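Local coordinates for zinc transport protein ZntB (Vibrio parahaemolyticus RIMD 2210633, PDB 3CK6) that probably imports zinc ions together with protons across the inner membrane, its cytoplasmic domain assembling into a funnel-shaped homopentamer, at residues D150-L153 with D154-E158; A175-K178 with A179-I183; T225-F228 with Y229-E232. The protein carries 1 engineered substitution. One frame throughout, in Å; residues are numbered along the deposited sequence.

In all three contacts side chains one turn apart on a long helix meet, and the three helices pack against one another: 150-158 on helix 134-161, 175-183 on helix 173-199 and 225-232 on helix 209-246. Each is partly buried, with one flank turned toward the other two. Contact 1 meets no other chain of the pentamer, and its outward residues include acidic and polar ones, whereas contacts 2 and 3 form the two sides of the same kind of subunit interface, helix 173-199 of one subunit meeting helix 209-246 of the next. The chemistry follows: contacts 1 and 2 use a threonine or serine hydroxyl to grip a backbone carbonyl, while contact 3 relies on carbon groups laid over aromatic faces.

Contact 1 of 3, residues D150-L153 with D154-E158; sequences DLYL and DTIEE
Tyr152 and Ile156 meet one turn apart on helix 134-161, on the flank that this long helix turns toward helix 173-199. The delta methyl of Ile156 comes closest, with CD1 3.4 Å from Tyr152 CE2, while CG1 lies over one face of the ring. Tyr152 carries its CG anti to the backbone N (chi1 177°), which leans the ring along the following turn onto the isoleucine.

Beneath the ring's root, Tyr152 O takes two good bonds, with a third, weak one from Thr155 N. Thr155 OG1 donates to it at a short 2.5 Å, in the carbonyl plane and on a lone pair, and Ile156 N adds the usual helical bond, lengthened to 3.3 Å. The hydroxyl reaches back because chi1 of Thr155 (72°) sets OG1 between its own N and carbonyl carbon; the same atom sits 3.6 Å from Tyr152 CD1, oblique to the ring.

This is the three-helix packing of the cytoplasmic domain: Tyr152 also rests on Ala179 and Ile183, and buried Leu153 reaches Leu180 of helix 173-199 and Ile222 and Ile226 of helix 209-246. Within the turn Leu153 CD2 stands 4.0 Å from Ile156 CD1; the former meets Leu180 and Ile226, the latter Ala179, so the pair points into this packing. On another side of the helix, Asp154 CB sits 3.2 Å from Leu151 O, and the carboxylate of Asp150 forms a salt bridge with Arg221.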
loop_
_atom_site.group_PDB
_atom_site.type_symbol
_atom_site.label_atom_id
_atom_site.label_comp_id
_atom_site.label_asym_id
_atom_site.label_seq_id
_atom_site.Cartn_x
_atom_site.Cartn_y
_atom_site.Cartn_z
ATOM N N ASP E 150 17.756 -18.497 7.391
ATOM C CA ASP E 150 17.040 -19.027 8.555
ATOM C C ASP E 150 17.983 -19.301 9.720
ATOM O O ASP E 150 17.685 -18.913 10.838
ATOM C CB ASP E 150 16.275 -20.316 8.215
ATOM C CG ASP E 150 14.857 -20.049 7.725
ATOM O OD1 ASP E 150 14.237 -19.072 8.200
ATOM O OD2 ASP E 150 14.353 -20.833 6.869
ATOM N N LEU E 151 19.111 -19.967 9.456
ATOM C CA LEU E 151 20.067 -20.318 10.514
ATOM C C LEU E 151 20.594 -19.071 11.199
ATOM O O LEU E 151 20.694 -19.042 12.426
ATOM C CB LEU E 151 21.243 -21.174 9.997
ATOM C CG LEU E 151 21.031 -22.694 9.905
ATOM C CD1 LEU E 151 22.010 -23.349 8.926
ATOM C CD2 LEU E 151 21.091 -23.396 11.291
ATOM N N TYR E 152 20.918 -18.043 10.412
ATOM C CA TYR E 152 21.354 -16.772 10.985
ATOM C C TYR E 152 20.250 -16.108 11.813
ATOM O O TYR E 152 20.500 -15.628 12.921
ATOM C CB TYR E 152 21.884 -15.820 9.908
ATOM C CG TYR E 152 22.278 -14.457 10.428
ATOM C CD1 TYR E 152 23.369 -14.298 11.283
ATOM C CD2 TYR E 152 21.563 -13.320 10.056
ATOM C CE1 TYR E 152 23.720 -13.037 11.759
ATOM C CE2 TYR E 152 21.916 -12.059 10.520
ATOM C CZ TYR E 152 22.985 -11.926 11.364
ATOM O OH TYR E 152 23.322 -10.666 11.819
ATOM N N LEU E 153 19.037 -16.085 11.274
ATOM C CA LEU E 153 17.903 -15.511 11.995
ATOM C C LEU E 153 17.686 -16.162 13.357
ATOM O O LEU E 153 17.287 -15.482 14.295
ATOM C CB LEU E 153 16.617 -15.531 11.164
ATOM C CG LEU E 153 16.547 -14.439 10.092
ATOM C CD1 LEU E 153 15.311 -14.608 9.198
ATOM C CD2 LEU E 153 16.634 -13.018 10.708
ATOM N N ASP E 154 17.982 -17.459 13.460
ATOM C CA ASP E 154 17.952 -18.193 14.726
ATOM C C ASP E 154 18.890 -17.584 15.762
ATOM O O ASP E 154 18.557 -17.569 16.927
ATOM C CB ASP E 154 18.331 -19.667 14.539
ATOM C CG ASP E 154 17.221 -20.496 13.912
ATOM O OD1 ASP E 154 16.045 -20.056 13.932
ATOM O OD2 ASP E 154 17.535 -21.600 13.399
ATOM N N THR E 155 20.061 -17.105 15.326
ATOM C CA THR E 155 21.032 -16.487 16.231
ATOM C C THR E 155 20.487 -15.156 16.728
ATOM O O THR E 155 20.766 -14.742 17.848
ATOM C CB THR E 155 22.419 -16.262 15.566
ATOM O OG1 THR E 155 22.346 -15.196 14.608
ATOM C CG2 THR E 155 22.918 -17.521 14.895
ATOM N N ILE E 156 19.718 -14.480 15.878
ATOM C CA ILE E 156 19.094 -13.212 16.270
ATOM C C ILE E 156 17.965 -13.484 17.265
ATOM O O ILE E 156 17.844 -12.805 18.297
ATOM C CB ILE E 156 18.625 -12.381 15.044
ATOM C CG1 ILE E 156 19.858 -11.857 14.284
ATOM C CG2 ILE E 156 17.713 -11.218 15.487
ATOM C CD1 ILE E 156 19.581 -11.320 12.884
ATOM N N GLU E 157 17.169 -14.507 16.971
ATOM C CA GLU E 157 16.132 -14.959 17.898
ATOM C C GLU E 157 16.694 -15.238 19.307
ATOM O O GLU E 157 16.092 -14.829 20.303
ATOM C CB GLU E 157 15.408 -16.186 17.341
ATOM C CG GLU E 157 14.375 -16.761 18.311
ATOM C CD GLU E 157 13.621 -17.924 17.726
ATOM O OE1 GLU E 157 12.409 -18.026 18.013
ATOM O OE2 GLU E 157 14.230 -18.727 16.971
ATOM N N GLU E 158 17.847 -15.910 19.375
ATOM C CA GLU E 158 18.562 -16.169 20.648
ATOM C C GLU E 158 18.837 -14.899 21.446
ATOM O O GLU E 158 18.651 -14.857 22.667
ATOM C CB GLU E 158 19.917 -16.834 20.386
ATOM C CG GLU E 158 19.880 -18.279 19.927
ATOM C CD GLU E 158 21.007 -19.093 20.544
ATOM O OE1 GLU E 158 21.572 -18.643 21.573
ATOM O OE2 GLU E 158 21.320 -20.182 20.005
#

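Contact 2 of 3, residues A175-K178 with A179-I183; sequences AAQK and ALISI
Ser182 turns its hydroxyl back along helix 173-199 onto the carbonyl of Lys178, the familiar way a helical serine bonds to the backbone one turn earlier. Ser182 OG donates to Lys178 O at 2.7 Å, and Ser182 N donates to the same oxygen at 3.1 Å. The two donors come from opposite faces of the carbonyl plane, each tilted about 30° from it, so one oxygen is gripped from both sides.

Successive bends at chi2, chi3 and chi4 curl the Lys178 chain, and its CD passes 3.8 Å from Ser182 OG. The ammonium makes a long, weak ion pair with Glu232 of a neighbouring subunit. Phe228 of that subunit packs on Ser182, and its Gly231 on Ile181.

Gln177 and Ile181 lie at an angle to each other, the amide oxygen OE1 touching the branch methyl CG2 of Ile181 at 3.7 Å. With chi1 at 69°, Ile181 tucks CG1 back against the helix, 3.5 Å from Gln177 O. That same carbonyl accepts a nearly straight bond from Ile181 N (174°). Toward the other helices of the subunit, Leu180 bears on Tyr229 and Ala176 on Leu160. Leu180 also folds over the preceding turn, its CG 3.4 Å from Ala176 O.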
loop_
_atom_site.group_PDB
_atom_site.type_symbol
_atom_site.label_atom_id
_atom_site.label_comp_id
_atom_site.label_asym_id
_atom_site.label_seq_id
_atom_site.Cartn_x
_atom_site.Cartn_y
_atom_site.Cartn_z
ATOM N N ALA E 175 22.315 -3.806 18.425
ATOM C CA ALA E 175 23.065 -4.691 17.525
ATOM C C ALA E 175 22.118 -5.544 16.685
ATOM O O ALA E 175 22.332 -5.704 15.484
ATOM C CB ALA E 175 24.012 -5.577 18.305
ATOM N N ALA E 176 21.077 -6.079 17.322
ATOM C CA ALA E 176 20.115 -6.948 16.641
ATOM C C ALA E 176 19.341 -6.212 15.549
ATOM O O ALA E 176 19.180 -6.723 14.447
ATOM C CB ALA E 176 19.161 -7.569 17.642
ATOM N N GLN E 177 18.882 -5.008 15.859
ATOM C CA GLN E 177 18.138 -4.212 14.900
ATOM C C GLN E 177 18.978 -3.797 13.693
ATOM O O GLN E 177 18.475 -3.790 12.570
ATOM C CB GLN E 177 17.529 -2.977 15.553
ATOM C CG GLN E 177 16.096 -2.713 15.036
ATOM C CD GLN E 177 15.876 -1.272 14.608
ATOM O OE1 GLN E 177 15.251 -1.006 13.565
ATOM N NE2 GLN E 177 16.394 -0.332 15.402
ATOM N N LYS E 178 20.242 -3.431 13.939
ATOM C CA LYS E 178 21.177 -3.146 12.856
ATOM C C LYS E 178 21.308 -4.358 11.933
ATOM O O LYS E 178 21.313 -4.220 10.705
ATOM C CB LYS E 178 22.557 -2.734 13.395
ATOM C CG LYS E 178 23.669 -2.648 12.315
ATOM C CD LYS E 178 23.404 -1.591 11.211
ATOM C CE LYS E 178 23.888 -0.193 11.607
ATOM N NZ LYS E 178 25.380 -0.058 11.610
ATOM N N ALA E 179 21.428 -5.537 12.534
ATOM C CA ALA E 179 21.531 -6.769 11.773
ATOM C C ALA E 179 20.277 -7.001 10.943
ATOM O O ALA E 179 20.372 -7.309 9.758
ATOM C CB ALA E 179 21.807 -7.938 12.704
ATOM N N LEU E 180 19.110 -6.808 11.560
ATOM C CA LEU E 180 17.818 -7.021 10.909
ATOM C C LEU E 180 17.570 -6.050 9.764
ATOM O O LEU E 180 17.197 -6.500 8.696
ATOM C CB LEU E 180 16.657 -6.978 11.912
ATOM C CG LEU E 180 16.546 -8.127 12.923
ATOM C CD1 LEU E 180 15.719 -7.697 14.143
ATOM C CD2 LEU E 180 15.923 -9.356 12.237
ATOM N N ILE E 181 17.790 -4.744 9.950
ATOM C CA ILE E 181 17.578 -3.816 8.813
ATOM C C ILE E 181 18.552 -4.038 7.653
ATOM O O ILE E 181 18.155 -3.901 6.481
ATOM C CB ILE E 181 17.448 -2.320 9.181
ATOM C CG1 ILE E 181 18.786 -1.755 9.682
ATOM C CG2 ILE E 181 16.272 -2.122 10.183
ATOM C CD1 ILE E 181 18.890 -0.194 9.710
ATOM N N SER E 182 19.790 -4.426 7.977
ATOM C CA SER E 182 20.787 -4.804 6.969
ATOM C C SER E 182 20.313 -5.999 6.127
ATOM O O SER E 182 20.456 -5.967 4.902
ATOM C CB SER E 182 22.152 -5.093 7.600
ATOM O OG SER E 182 22.645 -3.977 8.327
ATOM N N ILE E 183 19.760 -7.031 6.779
ATOM C CA ILE E 183 19.178 -8.221 6.100
ATOM C C ILE E 183 17.962 -7.838 5.285
ATOM O O ILE E 183 17.791 -8.294 4.121
ATOM C CB ILE E 183 18.690 -9.347 7.118
ATOM C CG1 ILE E 183 19.818 -9.870 8.020
ATOM C CG2 ILE E 183 18.064 -10.525 6.401
ATOM C CD1 ILE E 183 21.173 -10.033 7.382
#

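Contact 3 of 3, residues T225-F228 with Y229-E232; sequences TIEF and YLGE
The rings of Phe228 and Tyr229 each carry a carbon group from one turn away on one face. Glu232 CG stands 3.7 Å above the Phe228 plane, offset toward the rim, in a CH-pi contact. Its carboxylate runs on past the CE2-CZ rim, nearly parallel to the ring (planes 19° apart), with OE2 3.2 Å from Phe228 CE2. On Tyr229 the methyl of Thr225 does the same work: CG2 sits 3.3 Å above the plane and 3.4 Å from CE2, the two side chains running side by side. Between themselves the rings meet rim to rim, with planes at 46° and Phe228 CD2 3.7 Å from Tyr229 CD1.

A chi1 of 171° swings the Phe228 ring away from its own N and toward the next turn, where Glu232 meets it. Four successive i to i-4 backbone bonds run beneath, from Tyr229 N to Thr225 O (2.8 Å) up to Glu232 N to Phe228 O.

The turn belongs to helix 209-246. Tyr229 packs on Glu157 and Leu160 of helix 134-161, Leu230 on Gln177 of helix 173-199, and Glu227 makes a salt bridge with Lys184 there, while Thr225 OG1 hydrogen-bonds Arg185 of a neighbouring subunit.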
loop_
_atom_site.group_PDB
_atom_site.type_symbol
_atom_site.label_atom_id
_atom_site.label_comp_id
_atom_site.label_asym_id
_atom_site.label_seq_id
_atom_site.Cartn_x
_atom_site.Cartn_y
_atom_site.Cartn_z
ATOM N N THR E 225 9.123 -13.035 9.439
ATOM C CA THR E 225 9.860 -13.273 10.675
ATOM C C THR E 225 10.731 -12.068 11.040
ATOM O O THR E 225 10.765 -11.643 12.207
ATOM C CB THR E 225 10.707 -14.557 10.579
ATOM O OG1 THR E 225 9.834 -15.676 10.676
ATOM C CG2 THR E 225 11.670 -14.633 11.764
ATOM N N ILE E 226 11.429 -11.535 10.042
ATOM C CA ILE E 226 12.205 -10.297 10.200
ATOM C C ILE E 226 11.341 -9.156 10.752
ATOM O O ILE E 226 11.747 -8.481 11.692
ATOM C CB ILE E 226 12.905 -9.891 8.874
ATOM C CG1 ILE E 226 14.041 -10.871 8.573
ATOM C CG2 ILE E 226 13.478 -8.432 8.958
ATOM C CD1 ILE E 226 14.744 -10.593 7.306
ATOM N N GLU E 227 10.156 -8.949 10.170
ATOM C CA GLU E 227 9.248 -7.891 10.638
ATOM C C GLU E 227 8.803 -8.124 12.054
ATOM O O GLU E 227 8.675 -7.179 12.838
ATOM C CB GLU E 227 8.024 -7.718 9.730
ATOM C CG GLU E 227 8.361 -7.217 8.359
ATOM C CD GLU E 227 8.980 -5.825 8.377
ATOM O OE1 GLU E 227 10.004 -5.641 7.696
ATOM O OE2 GLU E 227 8.449 -4.935 9.077
ATOM N N PHE E 228 8.599 -9.388 12.402
ATOM C CA PHE E 228 8.239 -9.739 13.754
ATOM C C PHE E 228 9.385 -9.426 14.716
ATOM O O PHE E 228 9.161 -8.827 15.777
ATOM C CB PHE E 228 7.842 -11.210 13.869
ATOM C CG PHE E 228 7.680 -11.671 15.280
ATOM C CD1 PHE E 228 6.691 -11.118 16.102
ATOM C CD2 PHE E 228 8.514 -12.657 15.793
ATOM C CE1 PHE E 228 6.534 -11.545 17.428
ATOM C CE2 PHE E 228 8.377 -13.090 17.099
ATOM C CZ PHE E 228 7.388 -12.525 17.936
ATOM N N TYR E 229 10.605 -9.831 14.355
ATOM C CA TYR E 229 11.767 -9.549 15.240
ATOM C C TYR E 229 11.989 -8.050 15.404
ATOM O O TYR E 229 12.335 -7.592 16.488
ATOM C CB TYR E 229 13.044 -10.215 14.734
ATOM C CG TYR E 229 13.048 -11.732 14.832
ATOM C CD1 TYR E 229 12.184 -12.415 15.701
ATOM C CD2 TYR E 229 13.933 -12.475 14.071
ATOM C CE1 TYR E 229 12.205 -13.809 15.796
ATOM C CE2 TYR E 229 13.960 -13.869 14.149
ATOM C CZ TYR E 229 13.099 -14.527 15.000
ATOM O OH TYR E 229 13.146 -15.904 15.050
ATOM N N LEU E 230 11.801 -7.296 14.325
ATOM C CA LEU E 230 11.905 -5.832 14.388
ATOM C C LEU E 230 10.838 -5.273 15.325
ATOM O O LEU E 230 11.087 -4.310 16.036
ATOM C CB LEU E 230 11.787 -5.212 13.015
ATOM C CG LEU E 230 13.003 -5.221 12.094
ATOM C CD1 LEU E 230 12.517 -4.853 10.709
ATOM C CD2 LEU E 230 14.018 -4.214 12.611
ATOM N N GLY E 231 9.658 -5.904 15.343
ATOM C CA GLY E 231 8.586 -5.531 16.270
ATOM C C GLY E 231 8.927 -5.834 17.719
ATOM O O GLY E 231 8.612 -5.052 18.608
ATOM N N GLU E 232 9.582 -6.968 17.953
ATOM C CA GLU E 232 10.107 -7.301 19.280
ATOM C C GLU E 232 11.224 -6.359 19.766
ATOM O O GLU E 232 11.338 -6.123 20.962
ATOM C CB GLU E 232 10.639 -8.718 19.294
ATOM C CG GLU E 232 9.557 -9.769 19.263
ATOM C CD GLU E 232 10.105 -11.123 19.624
ATOM O OE1 GLU E 232 9.888 -11.552 20.770
ATOM O OE2 GLU E 232 10.770 -11.749 18.761
#